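Local coordinates for protein MATE family efflux transporter (Vibrio cholerae, PDB 6IDP) that probably exports drugs across the bacterial membrane as a multidrug efflux transporter that changes conformation in response to protons, at residues Y148-V153 and P209-R214; T72-R77 and K88-L93; K12-M17 and L284-S289. One frame throughout, in Å; residues are numbered along the deposited sequence.

Contact 1 (Y148-V153 and P209-R214); sequences YFYYSV and PKVAQR. With OLC ((2R)-2,3-dihydroxypropyl (9Z)-octadec-9-enoate), chain B.
Val211 is the one residue of 209-214 that touches 148-153, and it does so with both of its methyls. CG2 meets the Tyr150 ring at CD1, 4.2 Å away, and CG1 meets Val153 CG1 at 4.3 Å. The fork of the valine therefore straddles two residues three positions apart on the same helix. Its chi1 of 166° sets CG1 anti to the backbone N and leaves CG2 beside that N, which divides the two methyls between the two partners. Tyr150 leans over to this side from a CB that does not itself point at Val211, and the ring takes the methyl obliquely. Trp216, in the loop that follows, packs on both Val153 and Val211, and Thr217 adds to the cover, so the valine pair is buried.

Outside this patch the contact is loose. Only 119 Å² is buried in all, and the nearest alpha carbons, Tyr150 CA and Val211 CA, are 7.7 Å apart. Ala212 and Gln213, near the helix end, are exposed, and Tyr150 is partly exposed. Tyr148 and Tyr151, which pack on helices 54-80 and 161-184, also meet the chain B monoolein: its C18 comes to within 3.6 Å of Tyr151 CE2, and its C8 lies 3.7 Å from Tyr148 OH. Within 148-153, Tyr148 O accepts from both Ser152 N and Ser152 OG, the hydroxyl at 3.0 Å; the two donors come from opposite faces of the carbonyl plane. What joins 148-153 to 209-214 is therefore apolar contact at ordinary van der Waals spacing, without directional bonds, which implies that no polar bond between these two segments fixes their register.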
loop_
_atom_site.group_PDB
_atom_site.type_symbol
_atom_site.label_atom_id
_atom_site.label_comp_id
_atom_site.label_asym_id
_atom_site.label_seq_id
_atom_site.Cartn_x
_atom_site.Cartn_y
_atom_site.Cartn_z
ATOM N N TYR A 148 -9.468 -6.419 -5.245
ATOM C CA TYR A 148 -8.954 -5.085 -4.969
ATOM C C TYR A 148 -9.523 -4.048 -5.939
ATOM O O TYR A 148 -9.802 -2.913 -5.549
ATOM C CB TYR A 148 -7.422 -5.075 -5.025
ATOM C CG TYR A 148 -6.818 -3.741 -4.637
ATOM C CD1 TYR A 148 -6.658 -3.394 -3.303
ATOM C CD2 TYR A 148 -6.415 -2.826 -5.604
ATOM C CE1 TYR A 148 -6.113 -2.176 -2.938
ATOM C CE2 TYR A 148 -5.867 -1.603 -5.248
ATOM C CZ TYR A 148 -5.719 -1.286 -3.914
ATOM O OH TYR A 148 -5.174 -0.076 -3.549
ATOM N N PHE A 149 -9.692 -4.438 -7.199
ATOM C CA PHE A 149 -10.249 -3.537 -8.202
ATOM C C PHE A 149 -11.713 -3.223 -7.900
ATOM O O PHE A 149 -12.164 -2.095 -8.096
ATOM C CB PHE A 149 -10.108 -4.134 -9.607
ATOM C CG PHE A 149 -8.682 -4.351 -10.035
ATOM C CD1 PHE A 149 -7.678 -3.482 -9.632
ATOM C CD2 PHE A 149 -8.343 -5.435 -10.837
ATOM C CE1 PHE A 149 -6.363 -3.687 -10.026
ATOM C CE2 PHE A 149 -7.030 -5.647 -11.228
ATOM C CZ PHE A 149 -6.042 -4.773 -10.827
ATOM N N TYR A 150 -12.453 -4.224 -7.428
ATOM C CA TYR A 150 -13.821 -3.999 -6.970
ATOM C C TYR A 150 -13.834 -3.042 -5.783
ATOM O O TYR A 150 -14.696 -2.167 -5.691
ATOM C CB TYR A 150 -14.502 -5.313 -6.581
ATOM C CG TYR A 150 -15.094 -6.085 -7.739
ATOM C CD1 TYR A 150 -16.180 -5.588 -8.447
ATOM C CD2 TYR A 150 -14.581 -7.322 -8.109
ATOM C CE1 TYR A 150 -16.731 -6.297 -9.503
ATOM C CE2 TYR A 150 -15.124 -8.037 -9.159
ATOM C CZ TYR A 150 -16.197 -7.521 -9.852
ATOM O OH TYR A 150 -16.735 -8.232 -10.898
ATOM N N TYR A 151 -12.877 -3.222 -4.875
ATOM C CA TYR A 151 -12.733 -2.345 -3.716
ATOM C C TYR A 151 -12.477 -0.908 -4.153
ATOM O O TYR A 151 -12.968 0.036 -3.535
ATOM C CB TYR A 151 -11.589 -2.812 -2.806
ATOM C CG TYR A 151 -11.878 -4.059 -2.003
ATOM C CD1 TYR A 151 -13.162 -4.584 -1.924
ATOM C CD2 TYR A 151 -10.862 -4.707 -1.311
ATOM C CE1 TYR A 151 -13.421 -5.727 -1.181
ATOM C CE2 TYR A 151 -11.112 -5.848 -0.570
ATOM C CZ TYR A 151 -12.390 -6.352 -0.507
ATOM O OH TYR A 151 -12.632 -7.486 0.230
ATOM N N SER A 152 -11.700 -0.753 -5.220
ATOM C CA SER A 152 -11.347 0.564 -5.735
ATOM C C SER A 152 -12.549 1.260 -6.364
ATOM O O SER A 152 -12.678 2.478 -6.273
ATOM C CB SER A 152 -10.211 0.454 -6.755
ATOM O OG SER A 152 -9.050 -0.087 -6.150
ATOM N N VAL A 153 -13.425 0.487 -7.000
ATOM C CA VAL A 153 -14.653 1.037 -7.556
ATOM C C VAL A 153 -15.602 1.482 -6.435
ATOM O O VAL A 153 -16.213 2.547 -6.525
ATOM C CB VAL A 153 -15.357 0.021 -8.484
ATOM C CG1 VAL A 153 -16.734 0.524 -8.896
ATOM C CG2 VAL A 153 -14.498 -0.252 -9.713
ATOM N N PRO A 209 -21.969 -8.571 -6.982
ATOM C CA PRO A 209 -23.390 -8.261 -7.193
ATOM C C PRO A 209 -23.829 -6.970 -6.507
ATOM O O PRO A 209 -24.764 -6.321 -6.978
ATOM C CB PRO A 209 -24.111 -9.473 -6.588
ATOM C CG PRO A 209 -23.129 -10.075 -5.639
ATOM C CD PRO A 209 -21.790 -9.844 -6.258
ATOM N N LYS A 210 -23.173 -6.610 -5.410
ATOM C CA LYS A 210 -23.489 -5.366 -4.718
ATOM C C LYS A 210 -23.085 -4.163 -5.566
ATOM O O LYS A 210 -23.815 -3.174 -5.652
ATOM C CB LYS A 210 -22.800 -5.319 -3.355
ATOM C CG LYS A 210 -23.522 -6.102 -2.264
ATOM C CD LYS A 210 -22.599 -6.386 -1.088
ATOM C CE LYS A 210 -23.381 -6.742 0.167
ATOM N NZ LYS A 210 -24.377 -7.821 -0.072
ATOM N N VAL A 211 -21.920 -4.260 -6.200
ATOM C CA VAL A 211 -21.438 -3.205 -7.080
ATOM C C VAL A 211 -22.374 -3.034 -8.280
ATOM O O VAL A 211 -22.694 -1.911 -8.679
ATOM C CB VAL A 211 -19.998 -3.497 -7.554
ATOM C CG1 VAL A 211 -19.617 -2.610 -8.724
ATOM C CG2 VAL A 211 -19.018 -3.314 -6.402
ATOM N N ALA A 212 -22.834 -4.151 -8.832
ATOM C CA ALA A 212 -23.748 -4.123 -9.967
ATOM C C ALA A 212 -25.120 -3.570 -9.577
ATOM O O ALA A 212 -25.719 -2.799 -10.327
ATOM C CB ALA A 212 -23.889 -5.510 -10.558
ATOM N N GLN A 213 -25.612 -3.972 -8.407
ATOM C CA GLN A 213 -26.911 -3.523 -7.908
ATOM C C GLN A 213 -26.936 -2.006 -7.725
ATOM O O GLN A 213 -27.953 -1.354 -7.968
ATOM C CB GLN A 213 -27.244 -4.224 -6.586
ATOM C CG GLN A 213 -28.683 -4.061 -6.112
ATOM C CD GLN A 213 -28.937 -2.757 -5.376
ATOM O OE1 GLN A 213 -28.050 -2.220 -4.713
ATOM N NE2 GLN A 213 -30.157 -2.239 -5.492
ATOM N N ARG A 214 -25.805 -1.453 -7.298
ATOM C CA ARG A 214 -25.678 -0.020 -7.077
ATOM C C ARG A 214 -25.316 0.705 -8.368
ATOM O O ARG A 214 -25.159 1.928 -8.375
ATOM C CB ARG A 214 -24.629 0.263 -6.002
ATOM C CG ARG A 214 -25.033 -0.198 -4.615
ATOM C CD ARG A 214 -23.925 0.067 -3.618
ATOM N NE ARG A 214 -24.322 -0.243 -2.250
ATOM C CZ ARG A 214 -23.927 -1.323 -1.584
ATOM N NH1 ARG A 214 -23.115 -2.198 -2.159
ATOM N NH2 ARG A 214 -24.340 -1.524 -0.342
HETATM C C18 OLC B . -8.285 -8.025 -0.306
HETATM C C10 OLC B . -2.705 -3.730 -0.261
HETATM C C9 OLC B . -2.743 -2.442 0.138
HETATM C C17 OLC B . -7.403 -7.294 -1.294
HETATM C C11 OLC B . -2.900 -4.086 -1.718
HETATM C C8 OLC B . -2.982 -1.337 -0.866
HETATM C C16 OLC B . -6.543 -8.292 -2.041
HETATM C C12 OLC B . -3.004 -5.589 -1.870
HETATM C C15 OLC B . -5.217 -7.661 -2.412
HETATM C C13 OLC B . -4.011 -6.130 -0.878
HETATM C C14 OLC B . -4.323 -7.579 -1.194
#

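Contact 2 (T72-R77 and K88-L93); sequences TAVISR and KQLGGL
Leu90 projects from helix 84-111 into the angle between Val74 and Ile75 of helix 54-80, and its conformation decides which atoms meet. With chi1 at -76°, CG lies anti to the carbonyl carbon, and the nearly extended chi2 carries CD1 across to Val74 CG1, 3.7 Å away. The two side chains meet there at about a right angle.

Ile75 works differently. Its CB does not aim at the other helix; the long branch makes up the difference. CG1 sits beside the backbone N and opposite the carbonyl carbon, and an extended chi2 of -170° pushes CD1 outward as far as the chain allows. The isoleucine and Leu90 thus slide past each other in opposite directions, Ile75 CG1 lying 3.8 Å from Leu90 CB, while Ile75 CD1 goes on to the backbone of Gly91, where it rests 3.7 Å from Gly91 N and 3.8 Å from Gly91 CA.

This is an antiparallel helical hairpin: two helices consecutive in the chain, joined by a short turn, whose local axes run at 157° and approach to 9.7 Å, in the N-terminal half of this MATE transporter. Neighbouring helices close round it. Ala156 of helix 124-156 touches Ile75, and on helix 226-259 Leu233 packs on Val74 and Ser229 on Leu90.

Ser76, which does not touch 88-93, folds its hydroxyl back along its own helix: the OG donates to Thr72 O at 2.6 Å. That carbonyl also accepts from Ser76 N, so one oxygen takes both the main-chain and the side-chain donor of the same serine.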
loop_
_atom_site.group_PDB
_atom_site.type_symbol
_atom_site.label_atom_id
_atom_site.label_comp_id
_atom_site.label_asym_id
_atom_site.label_seq_id
_atom_site.Cartn_x
_atom_site.Cartn_y
_atom_site.Cartn_z
ATOM N N THR A 72 -9.646 5.368 -8.606
ATOM C CA THR A 72 -10.257 6.228 -7.601
ATOM C C THR A 72 -10.265 7.688 -8.043
ATOM O O THR A 72 -11.278 8.371 -7.921
ATOM C CB THR A 72 -9.533 6.100 -6.243
ATOM O OG1 THR A 72 -9.866 4.841 -5.647
ATOM C CG2 THR A 72 -9.952 7.213 -5.306
ATOM N N ALA A 73 -9.141 8.153 -8.577
ATOM C CA ALA A 73 -9.006 9.546 -8.986
ATOM C C ALA A 73 -9.919 9.914 -10.161
ATOM O O ALA A 73 -10.574 10.955 -10.142
ATOM C CB ALA A 73 -7.558 9.849 -9.338
ATOM N N VAL A 74 -9.963 9.066 -11.181
ATOM C CA VAL A 74 -10.705 9.400 -12.389
ATOM C C VAL A 74 -12.210 9.220 -12.200
ATOM O O VAL A 74 -12.999 10.067 -12.622
ATOM C CB VAL A 74 -10.229 8.561 -13.588
ATOM C CG1 VAL A 74 -11.050 8.885 -14.827
ATOM C CG2 VAL A 74 -8.754 8.822 -13.852
ATOM N N ILE A 75 -12.609 8.131 -11.552
ATOM C CA ILE A 75 -14.028 7.852 -11.364
ATOM C C ILE A 75 -14.691 8.807 -10.367
ATOM O O ILE A 75 -15.796 9.287 -10.620
ATOM C CB ILE A 75 -14.256 6.395 -10.913
ATOM C CG1 ILE A 75 -13.862 5.438 -12.040
ATOM C CG2 ILE A 75 -15.710 6.167 -10.522
ATOM C CD1 ILE A 75 -14.262 4.001 -11.799
ATOM N N SER A 76 -14.023 9.102 -9.252
ATOM C CA SER A 76 -14.616 9.990 -8.250
ATOM C C SER A 76 -14.782 11.404 -8.802
ATOM O O SER A 76 -15.780 12.069 -8.528
ATOM C CB SER A 76 -13.785 10.012 -6.960
ATOM O OG SER A 76 -12.498 10.568 -7.166
ATOM N N ARG A 77 -13.814 11.855 -9.592
ATOM C CA ARG A 77 -13.908 13.164 -10.225
ATOM C C ARG A 77 -15.073 13.209 -11.211
ATOM O O ARG A 77 -15.814 14.189 -11.259
ATOM C CB ARG A 77 -12.600 13.523 -10.934
ATOM C CG ARG A 77 -12.602 14.914 -11.536
ATOM C CD ARG A 77 -11.222 15.306 -12.021
ATOM N NE ARG A 77 -11.210 16.654 -12.575
ATOM C CZ ARG A 77 -10.105 17.333 -12.863
ATOM N NH1 ARG A 77 -8.914 16.790 -12.647
ATOM N NH2 ARG A 77 -10.189 18.557 -13.364
ATOM N N LYS A 88 -19.757 4.958 -14.295
ATOM C CA LYS A 88 -20.010 3.528 -14.129
ATOM C C LYS A 88 -19.538 2.723 -15.340
ATOM O O LYS A 88 -19.283 1.528 -15.229
ATOM C CB LYS A 88 -21.492 3.264 -13.851
ATOM C CG LYS A 88 -22.425 3.509 -15.012
ATOM C CD LYS A 88 -23.831 3.072 -14.639
ATOM C CE LYS A 88 -24.793 3.247 -15.794
ATOM N NZ LYS A 88 -26.147 2.711 -15.472
ATOM N N GLN A 89 -19.418 3.379 -16.490
ATOM C CA GLN A 89 -18.781 2.756 -17.645
ATOM C C GLN A 89 -17.296 2.562 -17.365
ATOM O O GLN A 89 -16.711 1.545 -17.729
ATOM C CB GLN A 89 -18.973 3.597 -18.907
ATOM C CG GLN A 89 -20.380 3.590 -19.473
ATOM C CD GLN A 89 -20.548 4.591 -20.597
ATOM O OE1 GLN A 89 -19.941 5.660 -20.584
ATOM N NE2 GLN A 89 -21.367 4.246 -21.582
ATOM N N LEU A 90 -16.692 3.553 -16.719
ATOM C CA LEU A 90 -15.293 3.473 -16.319
ATOM C C LEU A 90 -15.080 2.331 -15.337
ATOM O O LEU A 90 -14.052 1.657 -15.374
ATOM C CB LEU A 90 -14.827 4.787 -15.688
ATOM C CG LEU A 90 -14.552 5.971 -16.613
ATOM C CD1 LEU A 90 -14.142 7.183 -15.792
ATOM C CD2 LEU A 90 -13.475 5.621 -17.629
ATOM N N GLY A 91 -16.058 2.126 -14.458
ATOM C CA GLY A 91 -15.994 1.060 -13.475
ATOM C C GLY A 91 -15.900 -0.291 -14.152
ATOM O O GLY A 91 -15.102 -1.143 -13.755
ATOM N N GLY A 92 -16.719 -0.482 -15.182
ATOM C CA GLY A 92 -16.661 -1.688 -15.984
ATOM C C GLY A 92 -15.344 -1.816 -16.730
ATOM O O GLY A 92 -14.781 -2.907 -16.819
ATOM N N LEU A 93 -14.849 -0.700 -17.260
ATOM C CA LEU A 93 -13.606 -0.703 -18.030
ATOM C C LEU A 93 -12.410 -1.104 -17.168
ATOM O O LEU A 93 -11.534 -1.844 -17.618
ATOM C CB LEU A 93 -13.356 0.669 -18.663
ATOM C CG LEU A 93 -12.072 0.795 -19.490
ATOM C CD1 LEU A 93 -12.109 -0.127 -20.703
ATOM C CD2 LEU A 93 -11.819 2.234 -19.912
#

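Contact 3 (K12-M17 and L284-S289); sequences KQLFQM and LAMTMS. With OLC ((2R)-2,3-dihydroxypropyl (9Z)-octadec-9-enoate), chain Q; OLC ((2R)-2,3-dihydroxypropyl (9Z)-octadec-9-enoate), chain P; OLC ((2R)-2,3-dihydroxypropyl (9Z)-octadec-9-enoate), chain M.
A steep crossing of two membrane helices, the first of the transporter and helix 281-299 of its C-terminal half, places Met17 against Ser289 and Leu14 against Met286. The short axes make 107° and approach to 9.9 Å, so the two segments meet over a small patch; beyond it Met293 packs on Leu14 and Met17, and Ala285 on Thr18 and Met21. At the tightest point Ser289 CB sits 3.5 Å from Met17 O, backbone against side chain. That carbonyl takes its hydrogen bond from Thr160 OG1, while the Ser289 hydroxyl pairs with Thr18 OG1, one residue further along the first helix; this polar tie between the helices therefore falls just beyond 12-17.

Leu14 has a double role. Its chi1 of 177° swings CG beside the carbonyl carbon, and the two methyls then part company: CD1 comes to 4.1 Å from Met286 CG, the two side chains meeting at about a right angle, while CD2 rests 3.7 Å from C12 of the chain P monoolein. Leu309 adds further cover to the leucine.

The first helix also meets lipid. Phe15 points away from 284-289 and meets acyl chains as well as the Trp19 ring: C13 of the chain Q lipid stands 3.5 Å above the Phe15 ring plane, over its centre, and C16 of chain P lies at the edge, in the plane. Back at the crossing, Met17 bends at chi2 and chi3, and this doubled-back thioether brings its CE methyl to 3.7 Å from Ser289 O.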
loop_
_atom_site.group_PDB
_atom_site.type_symbol
_atom_site.label_atom_id
_atom_site.label_comp_id
_atom_site.label_asym_id
_atom_site.label_seq_id
_atom_site.Cartn_x
_atom_site.Cartn_y
_atom_site.Cartn_z
ATOM N N LYS A 12 -15.643 14.736 10.618
ATOM C CA LYS A 12 -16.465 13.560 10.892
ATOM C C LYS A 12 -16.623 12.675 9.660
ATOM O O LYS A 12 -16.682 11.451 9.773
ATOM C CB LYS A 12 -17.841 13.978 11.417
ATOM C CG LYS A 12 -17.833 14.458 12.857
ATOM C CD LYS A 12 -19.236 14.784 13.337
ATOM C CE LYS A 12 -19.253 15.091 14.826
ATOM N NZ LYS A 12 -18.378 16.246 15.167
ATOM N N GLN A 13 -16.696 13.292 8.486
ATOM C CA GLN A 13 -16.812 12.535 7.245
ATOM C C GLN A 13 -15.534 11.739 6.996
ATOM O O GLN A 13 -15.586 10.569 6.620
ATOM C CB GLN A 13 -17.109 13.462 6.059
ATOM C CG GLN A 13 -18.513 14.057 6.054
ATOM C CD GLN A 13 -18.703 15.109 4.971
ATOM O OE1 GLN A 13 -17.982 15.129 3.974
ATOM N NE2 GLN A 13 -19.678 15.989 5.166
ATOM N N LEU A 14 -14.389 12.378 7.218
ATOM C CA LEU A 14 -13.105 11.712 7.036
ATOM C C LEU A 14 -12.953 10.549 8.013
ATOM O O LEU A 14 -12.457 9.487 7.646
ATOM C CB LEU A 14 -11.948 12.703 7.202
ATOM C CG LEU A 14 -10.533 12.120 7.112
ATOM C CD1 LEU A 14 -10.265 11.521 5.737
ATOM C CD2 LEU A 14 -9.486 13.171 7.460
ATOM N N PHE A 15 -13.393 10.749 9.253
ATOM C CA PHE A 15 -13.323 9.691 10.258
ATOM C C PHE A 15 -14.158 8.477 9.858
ATOM O O PHE A 15 -13.690 7.342 9.937
ATOM C CB PHE A 15 -13.777 10.203 11.628
ATOM C CG PHE A 15 -13.896 9.122 12.664
ATOM C CD1 PHE A 15 -12.764 8.571 13.243
ATOM C CD2 PHE A 15 -15.138 8.648 13.055
ATOM C CE1 PHE A 15 -12.868 7.570 14.196
ATOM C CE2 PHE A 15 -15.248 7.646 14.008
ATOM C CZ PHE A 15 -14.111 7.109 14.578
ATOM N N GLN A 16 -15.394 8.720 9.426
ATOM C CA GLN A 16 -16.290 7.631 9.041
ATOM C C GLN A 16 -15.806 6.912 7.787
ATOM O O GLN A 16 -16.066 5.727 7.611
ATOM C CB GLN A 16 -17.715 8.150 8.827
ATOM C CG GLN A 16 -18.433 8.547 10.110
ATOM C CD GLN A 16 -18.620 7.380 11.068
ATOM O OE1 GLN A 16 -18.808 6.237 10.648
ATOM N NE2 GLN A 16 -18.568 7.666 12.365
ATOM N N MET A 17 -15.108 7.632 6.917
ATOM C CA MET A 17 -14.542 7.026 5.719
ATOM C C MET A 17 -13.286 6.216 6.034
ATOM O O MET A 17 -13.009 5.214 5.380
ATOM C CB MET A 17 -14.214 8.098 4.678
ATOM C CG MET A 17 -15.424 8.684 3.968
ATOM S SD MET A 17 -16.063 7.622 2.659
ATOM C CE MET A 17 -14.681 7.615 1.518
ATOM N N LEU A 284 -1.852 5.150 6.596
ATOM C CA LEU A 284 -2.049 4.226 5.485
ATOM C C LEU A 284 -3.532 4.111 5.121
ATOM O O LEU A 284 -3.897 4.165 3.946
ATOM C CB LEU A 284 -1.473 2.853 5.833
ATOM C CG LEU A 284 -1.092 1.914 4.685
ATOM C CD1 LEU A 284 -2.268 1.056 4.229
ATOM C CD2 LEU A 284 -0.496 2.697 3.517
ATOM N N ALA A 285 -4.380 3.962 6.134
ATOM C CA ALA A 285 -5.823 3.900 5.926
ATOM C C ALA A 285 -6.340 5.173 5.260
ATOM O O ALA A 285 -7.232 5.124 4.412
ATOM C CB ALA A 285 -6.541 3.670 7.251
ATOM N N MET A 286 -5.763 6.308 5.642
ATOM C CA MET A 286 -6.193 7.608 5.133
ATOM C C MET A 286 -5.846 7.784 3.654
ATOM O O MET A 286 -6.542 8.492 2.931
ATOM C CB MET A 286 -5.567 8.737 5.958
ATOM C CG MET A 286 -6.439 9.978 6.086
ATOM S SD MET A 286 -5.887 11.094 7.398
ATOM C CE MET A 286 -5.220 9.913 8.567
ATOM N N THR A 287 -4.777 7.135 3.201
ATOM C CA THR A 287 -4.377 7.230 1.798
ATOM C C THR A 287 -5.311 6.431 0.893
ATOM O O THR A 287 -5.176 6.461 -0.330
ATOM C CB THR A 287 -2.932 6.741 1.577
ATOM O OG1 THR A 287 -2.820 5.371 1.973
ATOM C CG2 THR A 287 -1.956 7.587 2.377
ATOM N N MET A 288 -6.251 5.714 1.497
ATOM C CA MET A 288 -7.260 4.989 0.741
ATOM C C MET A 288 -8.644 5.624 0.887
ATOM O O MET A 288 -9.513 5.428 0.042
ATOM C CB MET A 288 -7.301 3.525 1.178
ATOM C CG MET A 288 -6.081 2.732 0.751
ATOM S SD MET A 288 -6.107 1.038 1.360
ATOM C CE MET A 288 -5.951 1.320 3.120
ATOM N N SER A 289 -8.840 6.389 1.956
ATOM C CA SER A 289 -10.140 7.002 2.216
ATOM C C SER A 289 -10.204 8.444 1.718
ATOM O O SER A 289 -11.240 8.897 1.235
ATOM C CB SER A 289 -10.466 6.950 3.710
ATOM O OG SER A 289 -9.463 7.590 4.477
HETATM C C18 OLC Q . -7.637 8.604 17.427
HETATM C C10 OLC Q . -16.153 11.156 16.137
HETATM C C9 OLC Q . -17.381 11.703 16.025
HETATM C C17 OLC Q . -9.067 8.429 16.965
HETATM C C11 OLC Q . -15.338 11.382 17.393
HETATM C C16 OLC Q . -9.727 9.782 16.788
HETATM C C12 OLC Q . -14.095 10.516 17.379
HETATM C C15 OLC Q . -11.226 9.592 16.682
HETATM C C13 OLC Q . -13.372 10.664 16.056
HETATM C C14 OLC Q . -11.892 10.893 16.288
HETATM C C18 OLC P . -9.310 6.221 12.254
HETATM C C10 OLC P . -10.423 13.424 13.456
HETATM C C9 OLC P . -11.278 13.917 14.380
HETATM C C17 OLC P . -8.452 7.356 12.772
HETATM C C11 OLC P . -10.917 13.026 12.080
HETATM C C8 OLC P . -12.750 14.090 14.066
HETATM C C16 OLC P . -9.140 8.679 12.506
HETATM C C12 OLC P . -9.747 12.806 11.144
HETATM C C7 OLC P . -13.546 14.164 15.352
HETATM C C15 OLC P . -8.928 9.084 11.065
HETATM C C13 OLC P . -9.033 11.515 11.485
HETATM C C6 OLC P . -13.955 15.593 15.637
HETATM C C14 OLC P . -9.700 10.354 10.784
HETATM C C5 OLC P . -15.081 15.999 14.711
HETATM C C18 OLC M . -11.010 3.565 16.003
HETATM C C10 OLC M . -19.674 3.875 13.704
HETATM C C17 OLC M . -12.185 3.282 15.092
HETATM C C11 OLC M . -18.832 4.782 14.574
HETATM C C16 OLC M . -13.463 3.268 15.903
HETATM C C12 OLC M . -17.368 4.423 14.423
HETATM C C15 OLC M . -14.654 3.094 14.985
HETATM C C13 OLC M . -17.138 3.016 14.927
HETATM C C14 OLC M . -15.914 2.978 15.816
#

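How the contacts relate
Along the chain contact 2 closes first, between consecutive helices 54-80 and 84-111; contact 1 follows, between helices 124-156 and 189-213; contact 3 spans both, bringing 12-17 of helix 5-39 against 284-289 of helix 281-299, with 266 residues between the segments. Contacts 1 and 2 have centres 11 Å apart, and they touch: Ser152 O lies 3.7 Å from Thr72 OG1. The centre of contact 3 is about 19 Å from the centre of each, without touching either. Still, Arg155 of helix 124-156 bonds Met288 O and touches Thr72. Contacts 1 and 2 thus pack helices of the N-terminal half together, while contact 3 links the two halves of the transporter.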